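Local coordinates for protein aminopeptidase N (PDB 5DLL) that probably releases N-terminal amino acids from intracellular peptides as a zinc-dependent aminopeptidase of the M1 family, at residues Y237-Q240 against A241-S245; N281-T285 against K286-A290; K293-T296 against D297-E301; F342-L346 against N347-V351. All coordinates share one frame; numbering follows the deposited sequence.

Contact 1: residues Y237-Q240 against A241-S245; sequences YAMQ and AVKDS
The amide of Gln240 and the carboxylate of Asp244 are the flat groups that meet here, one helical turn apart and with their planes 45° from parallel. At the amide's nitrogen end, NE2 of Gln240 reaches OD1 of Asp244 at 3.4 Å, a weak hydrogen bond by its length although it is nearly straight. Next to the same amide runs the extended side chain of Lys243, crossing it at about a right angle, with CD of Lys243 4.1 Å from OE1 of Gln240. All three lie on helix 236-253, the helix of a beta-alpha-beta unit completed by strands 220-227 and 261-267. A bend at chi2 (54°) turns the amide of Gln240 forward along the helix, toward its i+4 neighbour. The charged end of Lys243 goes elsewhere, to a salt bridge with Asp211, so its methylenes serve Gln240 while its ammonium serves another element.

The residues facing inward are apolar and suited to burial. Met239 and Val242 pack on Leu223 of strand 220-227, whereas small Ala241 lies against Val307 of helix 297-312, a methyl being little bulk at a helix-helix contact. Tyr237 adds an edge-to-face meeting with Phe300. Beneath the side chains the backbone bonds step regularly from residue to residue: Ala241 N donates to Tyr237 O at 2.9 Å, Lys243 N to Met239 O at 3.2 Å, and Asp244 N to Gln240 O at 2.9 Å, the last with an N-H...O angle of 169°.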
loop_
_atom_site.group_PDB
_atom_site.type_symbol
_atom_site.label_atom_id
_atom_site.label_comp_id
_atom_site.label_asym_id
_atom_site.label_seq_id
_atom_site.Cartn_x
_atom_site.Cartn_y
_atom_site.Cartn_z
ATOM N N TYR A 237 -13.315 6.199 -14.894
ATOM C CA TYR A 237 -13.274 4.960 -14.114
ATOM C C TYR A 237 -13.235 5.235 -12.605
ATOM O O TYR A 237 -13.836 4.498 -11.823
ATOM C CB TYR A 237 -12.089 4.075 -14.507
ATOM C CG TYR A 237 -12.129 2.748 -13.786
ATOM C CD1 TYR A 237 -13.036 1.762 -14.160
ATOM C CD2 TYR A 237 -11.299 2.493 -12.695
ATOM C CE1 TYR A 237 -13.100 0.553 -13.489
ATOM C CE2 TYR A 237 -11.355 1.283 -12.021
ATOM C CZ TYR A 237 -12.258 0.318 -12.423
ATOM O OH TYR A 237 -12.329 -0.890 -11.766
ATOM N N ALA A 238 -12.527 6.287 -12.202
ATOM C CA ALA A 238 -12.461 6.683 -10.793
ATOM C C ALA A 238 -13.848 6.945 -10.209
ATOM O O ALA A 238 -14.143 6.532 -9.090
ATOM C CB ALA A 238 -11.589 7.915 -10.636
ATOM N N MET A 239 -14.694 7.638 -10.968
ATOM C CA MET A 239 -16.070 7.891 -10.548
ATOM C C MET A 239 -16.774 6.578 -10.243
ATOM O O MET A 239 -17.501 6.473 -9.256
ATOM C CB MET A 239 -16.840 8.651 -11.633
ATOM C CG MET A 239 -18.288 8.971 -11.270
ATOM S SD MET A 239 -18.467 9.945 -9.758
ATOM C CE MET A 239 -18.282 11.599 -10.420
ATOM N N GLN A 240 -16.548 5.580 -11.093
ATOM C CA GLN A 240 -17.102 4.250 -10.872
ATOM C C GLN A 240 -16.550 3.618 -9.594
ATOM O O GLN A 240 -17.298 3.000 -8.840
ATOM C CB GLN A 240 -16.833 3.335 -12.072
ATOM C CG GLN A 240 -17.715 2.098 -12.108
ATOM C CD GLN A 240 -19.193 2.440 -12.030
ATOM O OE1 GLN A 240 -19.704 3.236 -12.823
ATOM N NE2 GLN A 240 -19.885 1.850 -11.058
ATOM N N ALA A 241 -15.250 3.782 -9.354
ATOM C CA ALA A 241 -14.615 3.296 -8.123
ATOM C C ALA A 241 -15.215 3.928 -6.866
ATOM O O ALA A 241 -15.257 3.290 -5.812
ATOM C CB ALA A 241 -13.115 3.534 -8.164
ATOM N N VAL A 242 -15.685 5.169 -6.980
ATOM C CA VAL A 242 -16.365 5.846 -5.871
ATOM C C VAL A 242 -17.719 5.190 -5.579
ATOM O O VAL A 242 -18.093 5.003 -4.416
ATOM C CB VAL A 242 -16.563 7.349 -6.164
ATOM C CG1 VAL A 242 -17.418 8.014 -5.092
ATOM C CG2 VAL A 242 -15.216 8.049 -6.273
ATOM N N LYS A 243 -18.448 4.844 -6.634
ATOM C CA LYS A 243 -19.746 4.178 -6.487
ATOM C C LYS A 243 -19.598 2.763 -5.927
ATOM O O LYS A 243 -20.367 2.349 -5.060
ATOM C CB LYS A 243 -20.470 4.130 -7.831
ATOM C CG LYS A 243 -20.843 5.498 -8.382
ATOM C CD LYS A 243 -21.471 5.375 -9.759
ATOM C CE LYS A 243 -21.989 6.714 -10.254
ATOM N NZ LYS A 243 -22.175 6.708 -11.730
ATOM N N ASP A 244 -18.608 2.032 -6.429
ATOM C CA ASP A 244 -18.283 0.693 -5.924
ATOM C C ASP A 244 -17.887 0.749 -4.447
ATOM O O ASP A 244 -18.268 -0.120 -3.664
ATOM C CB ASP A 244 -17.124 0.068 -6.719
ATOM C CG ASP A 244 -17.394 -0.013 -8.226
ATOM O OD1 ASP A 244 -18.568 -0.169 -8.646
ATOM O OD2 ASP A 244 -16.407 0.074 -8.994
ATOM N N SER A 245 -17.110 1.771 -4.085
ATOM C CA SER A 245 -16.651 1.970 -2.711
ATOM C C SER A 245 -17.805 2.251 -1.764
ATOM O O SER A 245 -17.905 1.646 -0.700
ATOM C CB SER A 245 -15.671 3.142 -2.638
ATOM O OG SER A 245 -14.572 2.946 -3.505
#

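Contact 2: residues N281-T285 against K286-A290; sequences NIFNT and KYIMA
Ile288 meets Phe283 through a CH-pi contact: its CG2 methyl sits over one face of the ring, 4.1 Å from the ring centroid of Phe283 and 3.7 Å from its CG. With CG1 of Ile288 wedged between backbone N and carbonyl carbon (chi1 65°), CG2 is the branch turned to the aromatic face. Phe283 belongs to strand 280-284 of the five-stranded mixed sheet in the catalytic domain, and its ring also touches Val306 and Glu310 of helix 297-312, so the methyl extends a packing layer close to the zinc-binding helix.

Hydrogen bonds shape the chain as it leaves the strand in successive tight turns. Tyr287 N donates to Asn284 O at 3.2 Å, and Ile288 N donates to Thr285 O at 3.3 Å; in each case the donor stands well above the carbonyl plane, and the bond joins residues i and i+3. Met289 N adds a weak bond to the same oxygen of Thr285.

Van der Waals contacts flank Tyr287. CB of Asn284 lies 3.6 Å from CD2 of Tyr287, oblique to the ring, while CG of Lys286 rests over the centre of the Tyr287 ring, 4.2 Å above its plane. The polar ends lead outside in weak hydrogen bonds, OD1 of Asn284 to Asp269 N and NZ of Lys286 to Asn778.

The chemistry is thus divided: Phe283 and Ile288 bury hydrocarbon on the inner side, the exposed Lys286 and Tyr287 occupy the outer one, and backbone N-H bonds to two consecutive carbonyls turn the chain between them.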
loop_
_atom_site.group_PDB
_atom_site.type_symbol
_atom_site.label_atom_id
_atom_site.label_comp_id
_atom_site.label_asym_id
_atom_site.label_seq_id
_atom_site.Cartn_x
_atom_site.Cartn_y
_atom_site.Cartn_z
ATOM N N ASN A 281 -11.205 14.432 -1.013
ATOM C CA ASN A 281 -9.992 13.659 -1.169
ATOM C C ASN A 281 -9.169 14.292 -2.276
ATOM O O ASN A 281 -9.722 14.880 -3.209
ATOM C CB ASN A 281 -10.321 12.201 -1.485
ATOM C CG ASN A 281 -11.034 11.496 -0.340
ATOM O OD1 ASN A 281 -11.245 12.067 0.735
ATOM N ND2 ASN A 281 -11.401 10.240 -0.564
ATOM N N ILE A 282 -7.851 14.207 -2.147
ATOM C CA ILE A 282 -6.939 14.784 -3.125
ATOM C C ILE A 282 -5.970 13.691 -3.525
ATOM O O ILE A 282 -5.474 12.948 -2.675
ATOM C CB ILE A 282 -6.186 16.012 -2.561
ATOM C CG1 ILE A 282 -7.188 17.069 -2.073
ATOM C CG2 ILE A 282 -5.270 16.627 -3.619
ATOM C CD1 ILE A 282 -6.562 18.389 -1.665
ATOM N N PHE A 283 -5.720 13.592 -4.826
ATOM C CA PHE A 283 -4.882 12.536 -5.379
ATOM C C PHE A 283 -3.904 13.114 -6.377
ATOM O O PHE A 283 -4.171 14.145 -6.995
ATOM C CB PHE A 283 -5.725 11.495 -6.128
ATOM C CG PHE A 283 -6.717 10.759 -5.273
ATOM C CD1 PHE A 283 -7.973 11.299 -5.027
ATOM C CD2 PHE A 283 -6.415 9.508 -4.750
ATOM C CE1 PHE A 283 -8.900 10.616 -4.252
ATOM C CE2 PHE A 283 -7.341 8.821 -3.975
ATOM C CZ PHE A 283 -8.583 9.377 -3.722
ATOM N N ASN A 284 -2.779 12.425 -6.531
ATOM C CA ASN A 284 -1.911 12.596 -7.681
ATOM C C ASN A 284 -2.697 12.101 -8.885
ATOM O O ASN A 284 -3.393 11.085 -8.781
ATOM C CB ASN A 284 -0.646 11.754 -7.497
ATOM C CG ASN A 284 0.509 12.219 -8.357
ATOM O OD1 ASN A 284 0.340 12.599 -9.516
ATOM N ND2 ASN A 284 1.702 12.180 -7.787
ATOM N N THR A 285 -2.610 12.802 -10.016
ATOM C CA THR A 285 -3.362 12.393 -11.215
ATOM C C THR A 285 -2.989 10.994 -11.704
ATOM O O THR A 285 -3.850 10.266 -12.186
ATOM C CB THR A 285 -3.203 13.376 -12.394
ATOM O OG1 THR A 285 -1.835 13.785 -12.516
ATOM C CG2 THR A 285 -4.083 14.595 -12.196
ATOM N N LYS A 286 -1.722 10.614 -11.569
ATOM C CA LYS A 286 -1.264 9.318 -12.077
ATOM C C LYS A 286 -1.890 8.122 -11.359
ATOM O O LYS A 286 -1.911 7.023 -11.914
ATOM C CB LYS A 286 0.269 9.211 -12.045
ATOM C CG LYS A 286 0.893 9.131 -10.661
ATOM C CD LYS A 286 2.342 8.672 -10.740
ATOM C CE LYS A 286 3.030 8.775 -9.388
ATOM N NZ LYS A 286 4.285 7.979 -9.319
ATOM N N TYR A 287 -2.394 8.328 -10.143
ATOM C CA TYR A 287 -2.985 7.237 -9.361
ATOM C C TYR A 287 -4.481 7.014 -9.605
ATOM O O TYR A 287 -5.008 5.989 -9.168
ATOM C CB TYR A 287 -2.732 7.432 -7.854
ATOM C CG TYR A 287 -1.278 7.284 -7.428
ATOM C CD1 TYR A 287 -0.510 6.188 -7.836
ATOM C CD2 TYR A 287 -0.675 8.228 -6.597
ATOM C CE1 TYR A 287 0.812 6.053 -7.444
ATOM C CE2 TYR A 287 0.647 8.098 -6.201
ATOM C CZ TYR A 287 1.384 7.010 -6.624
ATOM O OH TYR A 287 2.697 6.882 -6.232
ATOM N N ILE A 288 -5.163 7.943 -10.284
ATOM C CA ILE A 288 -6.606 7.780 -10.576
ATOM C C ILE A 288 -7.003 7.824 -12.064
ATOM O O ILE A 288 -8.189 7.721 -12.395
ATOM C CB ILE A 288 -7.468 8.807 -9.802
ATOM C CG1 ILE A 288 -7.178 10.236 -10.261
ATOM C CG2 ILE A 288 -7.236 8.679 -8.301
ATOM C CD1 ILE A 288 -8.107 11.256 -9.641
ATOM N N MET A 289 -6.028 7.961 -12.958
ATOM C CA MET A 289 -6.321 8.073 -14.386
ATOM C C MET A 289 -6.270 6.710 -15.064
ATOM O O MET A 289 -5.398 5.892 -14.769
ATOM C CB MET A 289 -5.345 9.033 -15.070
ATOM C CG MET A 289 -5.664 10.505 -14.851
ATOM S SD MET A 289 -4.777 11.593 -15.990
ATOM C CE MET A 289 -3.094 10.991 -15.821
ATOM N N ALA A 290 -7.210 6.474 -15.974
ATOM C CA ALA A 290 -7.215 5.250 -16.765
ATOM C C ALA A 290 -8.066 5.413 -18.016
ATOM O O ALA A 290 -9.227 5.808 -17.933
ATOM C CB ALA A 290 -7.718 4.080 -15.931
#

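Contact 3: residues K293-T296 against D297-E301; sequences KTAT and DKDFE
A capping box made by Thr296 and Asp299 opens helix 297-312, the helix that farther along carries the zinc ligands His309 and His313. Thr296 holds the N-cap position, and the two residues exchange bonds. Asp299 N donates weakly to Thr296 OG1 at 3.3 Å, while Thr296 N returns a nearly straight bond to Asp299 OD2 at 3.2 Å, reaching that oxygen from above the carboxylate plane. The chi1 of 62° places OG1 of Thr296 between its own backbone N and carbonyl carbon, turned toward the first turn of the helix. Threonine suits the site as a short acceptor, and aspartate probably gains from the positive end of the helix dipole nearby. A water extends the cap, accepting from Lys298 N at 3.1 Å and making a weak hydrogen bond with Thr296 OG1 at 3.2 Å.

The acids also look outward to the C-terminal helical domain: Asp299 OD2 makes a salt bridge with Lys746, and Asp297 is held by Arg674 and Tyr664. Hence the start of this catalytic-domain helix is tied to a second domain.

On the apolar side, the small methyl of Ala295 can settle over one face of the Phe300 ring, displaced toward its rim, with CB of Ala295 3.9 Å from the ring centroid. The first full helical bond runs beside this pair, Phe300 N to Thr296 O at 3.2 Å with an N-H...O angle of 169°.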
loop_
_atom_site.group_PDB
_atom_site.type_symbol
_atom_site.label_atom_id
_atom_site.label_comp_id
_atom_site.label_asym_id
_atom_site.label_seq_id
_atom_site.Cartn_x
_atom_site.Cartn_y
_atom_site.Cartn_z
ATOM N N LYS A 293 -7.777 2.235 -23.698
ATOM C CA LYS A 293 -6.668 1.932 -24.592
ATOM C C LYS A 293 -5.377 1.642 -23.823
ATOM O O LYS A 293 -4.635 0.725 -24.183
ATOM C CB LYS A 293 -6.418 3.098 -25.557
ATOM C CG LYS A 293 -7.643 3.592 -26.317
ATOM C CD LYS A 293 -7.266 4.422 -27.541
ATOM C CE LYS A 293 -6.271 5.534 -27.227
ATOM N NZ LYS A 293 -6.680 6.388 -26.074
ATOM N N THR A 294 -5.122 2.418 -22.765
ATOM C CA THR A 294 -3.808 2.449 -22.118
ATOM C C THR A 294 -3.689 1.661 -20.818
ATOM O O THR A 294 -2.641 1.074 -20.554
ATOM C CB THR A 294 -3.380 3.898 -21.828
ATOM O OG1 THR A 294 -4.360 4.535 -20.999
ATOM C CG2 THR A 294 -3.218 4.673 -23.126
ATOM N N ALA A 295 -4.731 1.663 -19.992
ATOM C CA ALA A 295 -4.655 1.011 -18.683
ATOM C C ALA A 295 -4.810 -0.506 -18.809
ATOM O O ALA A 295 -5.666 -0.994 -19.553
ATOM C CB ALA A 295 -5.701 1.581 -17.737
ATOM N N THR A 296 -3.959 -1.242 -18.097
ATOM C CA THR A 296 -4.069 -2.695 -18.007
ATOM C C THR A 296 -5.084 -3.038 -16.923
ATOM O O THR A 296 -5.574 -2.150 -16.225
ATOM C CB THR A 296 -2.714 -3.365 -17.672
ATOM O OG1 THR A 296 -2.244 -2.921 -16.390
ATOM C CG2 THR A 296 -1.662 -3.055 -18.743
ATOM N N ASP A 297 -5.401 -4.322 -16.786
ATOM C CA ASP A 297 -6.331 -4.775 -15.747
ATOM C C ASP A 297 -5.786 -4.438 -14.366
ATOM O O ASP A 297 -6.546 -4.125 -13.455
ATOM C CB ASP A 297 -6.578 -6.284 -15.845
ATOM C CG ASP A 297 -7.265 -6.690 -17.141
ATOM O OD1 ASP A 297 -8.125 -5.922 -17.633
ATOM O OD2 ASP A 297 -6.948 -7.788 -17.659
ATOM N N LYS A 298 -4.464 -4.502 -14.226
ATOM C CA LYS A 298 -3.788 -4.166 -12.977
ATOM C C LYS A 298 -3.926 -2.677 -12.644
ATOM O O LYS A 298 -4.125 -2.314 -11.488
ATOM C CB LYS A 298 -2.308 -4.560 -13.071
ATOM C CG LYS A 298 -1.519 -4.432 -11.778
ATOM C CD LYS A 298 -2.206 -5.132 -10.613
ATOM C CE LYS A 298 -1.224 -5.489 -9.506
ATOM N NZ LYS A 298 -0.372 -4.342 -9.087
ATOM N N ASP A 299 -3.825 -1.826 -13.660
ATOM C CA ASP A 299 -3.971 -0.385 -13.472
ATOM C C ASP A 299 -5.359 -0.034 -12.966
ATOM O O ASP A 299 -5.499 0.749 -12.027
ATOM C CB ASP A 299 -3.705 0.371 -14.775
ATOM C CG ASP A 299 -2.264 0.265 -15.233
ATOM O OD1 ASP A 299 -1.400 -0.147 -14.430
ATOM O OD2 ASP A 299 -1.999 0.589 -16.409
ATOM N N PHE A 300 -6.381 -0.614 -13.590
ATOM C CA PHE A 300 -7.766 -0.417 -13.156
ATOM C C PHE A 300 -8.002 -0.881 -11.713
ATOM O O PHE A 300 -8.719 -0.222 -10.959
ATOM C CB PHE A 300 -8.725 -1.155 -14.084
ATOM C CG PHE A 300 -8.946 -0.479 -15.408
ATOM C CD1 PHE A 300 -9.683 0.697 -15.488
ATOM C CD2 PHE A 300 -8.462 -1.039 -16.582
ATOM C CE1 PHE A 300 -9.915 1.314 -16.709
ATOM C CE2 PHE A 300 -8.691 -0.427 -17.805
ATOM C CZ PHE A 300 -9.420 0.750 -17.867
ATOM N N GLU A 301 -7.400 -2.009 -11.334
ATOM C CA GLU A 301 -7.546 -2.552 -9.976
ATOM C C GLU A 301 -6.927 -1.642 -8.916
ATOM O O GLU A 301 -7.442 -1.540 -7.795
ATOM C CB GLU A 301 -6.906 -3.939 -9.870
ATOM C CG GLU A 301 -7.355 -4.733 -8.648
ATOM C CD GLU A 301 -6.204 -5.382 -7.900
ATOM O OE1 GLU A 301 -6.161 -6.631 -7.839
ATOM O OE2 GLU A 301 -5.343 -4.643 -7.368
HETATM O O HOH W 1 -2.489 -6.136 -15.984
#

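Contact 4: residues F342-L346 against N347-V351; sequences FTSDL and NSRDV
Asp345 and Arg349 form a salt bridge, OD1 of Asp345 to NH1 of Arg349 at 3.0 Å. Their side chains run side by side and point the same way; the carboxylate oxygen lies near the guanidinium plane, at its edge, whereas NH1 approaches from above the plane of the carboxylate. Each partner is shared: NH1 of Arg349 also pairs with Glu341, and OD2 of Asp345 takes Trp248 NE1 and Arg252. A net of alternating charges results, which probably keeps both groups ionised.

Asn347 supplies the next bond. Its ND2 donates to Thr343 O at 2.9 Å, in the carbonyl plane and on a lone pair, with an N-H...O angle of 154°. Asn347 N reaches that same oxygen at 3.1 Å, but weakly, so one residue grips the carbonyl twice. Gln304 OE1 on helix 297-312 accepts from ND2 as well, and the two bonds fix the rotation of the amide.

These residues make the short turn that connects helix 328-346, which bears the zinc ligand Glu332, to helix 349-369. Asparagine fits the turn because its side chain can offer an N-H where the backbone leaves the helical path. Ser348 is the N-cap residue of the following helix, and its OG bonds to Asp604.

Packing completes the corner. CB of Ser344 lies over one face of the guanidinium of Arg349, 3.6 Å from CZ, a position that suits a small serine, whose OG turns back to Gln340 O. A bend at chi3 (55°) swings the guanidinium there. On the flank, CG2 of Thr343 stands 4.0 Å from ND2 of Asn347.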
loop_
_atom_site.group_PDB
_atom_site.type_symbol
_atom_site.label_atom_id
_atom_site.label_comp_id
_atom_site.label_asym_id
_atom_site.label_seq_id
_atom_site.Cartn_x
_atom_site.Cartn_y
_atom_site.Cartn_z
ATOM N N PHE A 342 -12.118 -4.976 0.372
ATOM C CA PHE A 342 -12.911 -4.386 -0.705
ATOM C C PHE A 342 -12.448 -4.939 -2.037
ATOM O O PHE A 342 -13.247 -5.432 -2.834
ATOM C CB PHE A 342 -12.750 -2.865 -0.656
ATOM C CG PHE A 342 -13.259 -2.135 -1.870
ATOM C CD1 PHE A 342 -14.574 -2.268 -2.282
ATOM C CD2 PHE A 342 -12.427 -1.251 -2.561
ATOM C CE1 PHE A 342 -15.045 -1.569 -3.384
ATOM C CE2 PHE A 342 -12.891 -0.548 -3.660
ATOM C CZ PHE A 342 -14.204 -0.707 -4.073
ATOM N N THR A 343 -11.142 -4.871 -2.263
ATOM C CA THR A 343 -10.542 -5.435 -3.463
ATOM C C THR A 343 -10.768 -6.954 -3.576
ATOM O O THR A 343 -10.972 -7.462 -4.676
ATOM C CB THR A 343 -9.046 -5.079 -3.529
ATOM O OG1 THR A 343 -8.927 -3.674 -3.765
ATOM C CG2 THR A 343 -8.332 -5.821 -4.655
ATOM N N SER A 344 -10.754 -7.662 -2.447
ATOM C CA SER A 344 -10.954 -9.115 -2.430
ATOM C C SER A 344 -12.364 -9.538 -2.883
ATOM O O SER A 344 -12.520 -10.467 -3.692
ATOM C CB SER A 344 -10.671 -9.663 -1.030
ATOM O OG SER A 344 -9.300 -9.564 -0.711
ATOM N N ASP A 345 -13.379 -8.856 -2.358
ATOM C CA ASP A 345 -14.774 -9.135 -2.716
ATOM C C ASP A 345 -15.084 -8.867 -4.193
ATOM O O ASP A 345 -15.667 -9.714 -4.864
ATOM C CB ASP A 345 -15.726 -8.313 -1.837
ATOM C CG ASP A 345 -15.672 -8.718 -0.363
ATOM O OD1 ASP A 345 -15.237 -9.855 -0.058
ATOM O OD2 ASP A 345 -16.077 -7.893 0.489
ATOM N N LEU A 346 -14.682 -7.703 -4.695
ATOM C CA LEU A 346 -15.005 -7.288 -6.071
ATOM C C LEU A 346 -14.031 -7.804 -7.145
ATOM O O LEU A 346 -14.242 -7.553 -8.333
ATOM C CB LEU A 346 -15.106 -5.760 -6.163
ATOM C CG LEU A 346 -16.381 -5.101 -5.624
ATOM C CD1 LEU A 346 -16.512 -5.254 -4.116
ATOM C CD2 LEU A 346 -16.391 -3.631 -6.008
ATOM N N ASN A 347 -12.970 -8.502 -6.739
ATOM C CA ASN A 347 -12.057 -9.155 -7.685
ATOM C C ASN A 347 -11.826 -10.607 -7.235
ATOM O O ASN A 347 -12.792 -11.315 -6.974
ATOM C CB ASN A 347 -10.744 -8.362 -7.827
ATOM C CG ASN A 347 -10.969 -6.903 -8.209
ATOM O OD1 ASN A 347 -10.790 -6.522 -9.366
ATOM N ND2 ASN A 347 -11.357 -6.079 -7.238
ATOM N N SER A 348 -10.573 -11.054 -7.138
ATOM C CA SER A 348 -10.258 -12.387 -6.621
ATOM C C SER A 348 -9.700 -12.312 -5.201
ATOM O O SER A 348 -8.652 -11.702 -4.980
ATOM C CB SER A 348 -9.235 -13.070 -7.522
ATOM O OG SER A 348 -8.859 -14.329 -6.987
ATOM N N ARG A 349 -10.386 -12.941 -4.250
ATOM C CA ARG A 349 -9.959 -12.926 -2.847
ATOM C C ARG A 349 -8.590 -13.558 -2.668
ATOM O O ARG A 349 -7.726 -13.000 -1.993
ATOM C CB ARG A 349 -10.956 -13.668 -1.950
ATOM C CG ARG A 349 -12.293 -12.961 -1.759
ATOM C CD ARG A 349 -12.957 -13.353 -0.448
ATOM N NE ARG A 349 -12.065 -13.118 0.687
ATOM C CZ ARG A 349 -11.972 -11.978 1.372
ATOM N NH1 ARG A 349 -12.729 -10.923 1.080
ATOM N NH2 ARG A 349 -11.110 -11.898 2.373
ATOM N N ASP A 350 -8.403 -14.723 -3.281
ATOM C CA ASP A 350 -7.194 -15.526 -3.088
ATOM C C ASP A 350 -5.943 -14.834 -3.629
ATOM O O ASP A 350 -4.893 -14.870 -2.995
ATOM C CB ASP A 350 -7.356 -16.899 -3.750
ATOM C CG ASP A 350 -8.528 -17.691 -3.184
ATOM O OD1 ASP A 350 -8.617 -17.824 -1.945
ATOM O OD2 ASP A 350 -9.358 -18.183 -3.981
ATOM N N VAL A 351 -6.064 -14.200 -4.793
ATOM C CA VAL A 351 -4.943 -13.495 -5.416
ATOM C C VAL A 351 -4.571 -12.261 -4.596
ATOM O O VAL A 351 -3.397 -12.054 -4.268
ATOM C CB VAL A 351 -5.271 -13.072 -6.866
ATOM C CG1 VAL A 351 -4.151 -12.222 -7.458
ATOM C CG2 VAL A 351 -5.519 -14.300 -7.730
#

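Overall arrangement
The four contacts follow in series along the catalytic domain and gather round helix 297-312, which bears His309 and His313. Contacts 1 and 3, with centres 14 Å apart, touch where Tyr237 meets Phe300; contact 2 joins contact 3 through Ala290, whose CB is 3.6 Å from Phe300 CE1. Contact 4 reaches contact 1 through Phe342 and Leu346, and contact 3 through Glu301 against Thr343. Contacts 2 and 4 remain separate, their nearest atoms about 11 Å apart. Toward the active site, the Phe283 side chain of contact 2 lies about 9 Å from the zinc ion and that of Thr343 in contact 4 about 13 Å, whereas contact 3 faces the C-terminal helices.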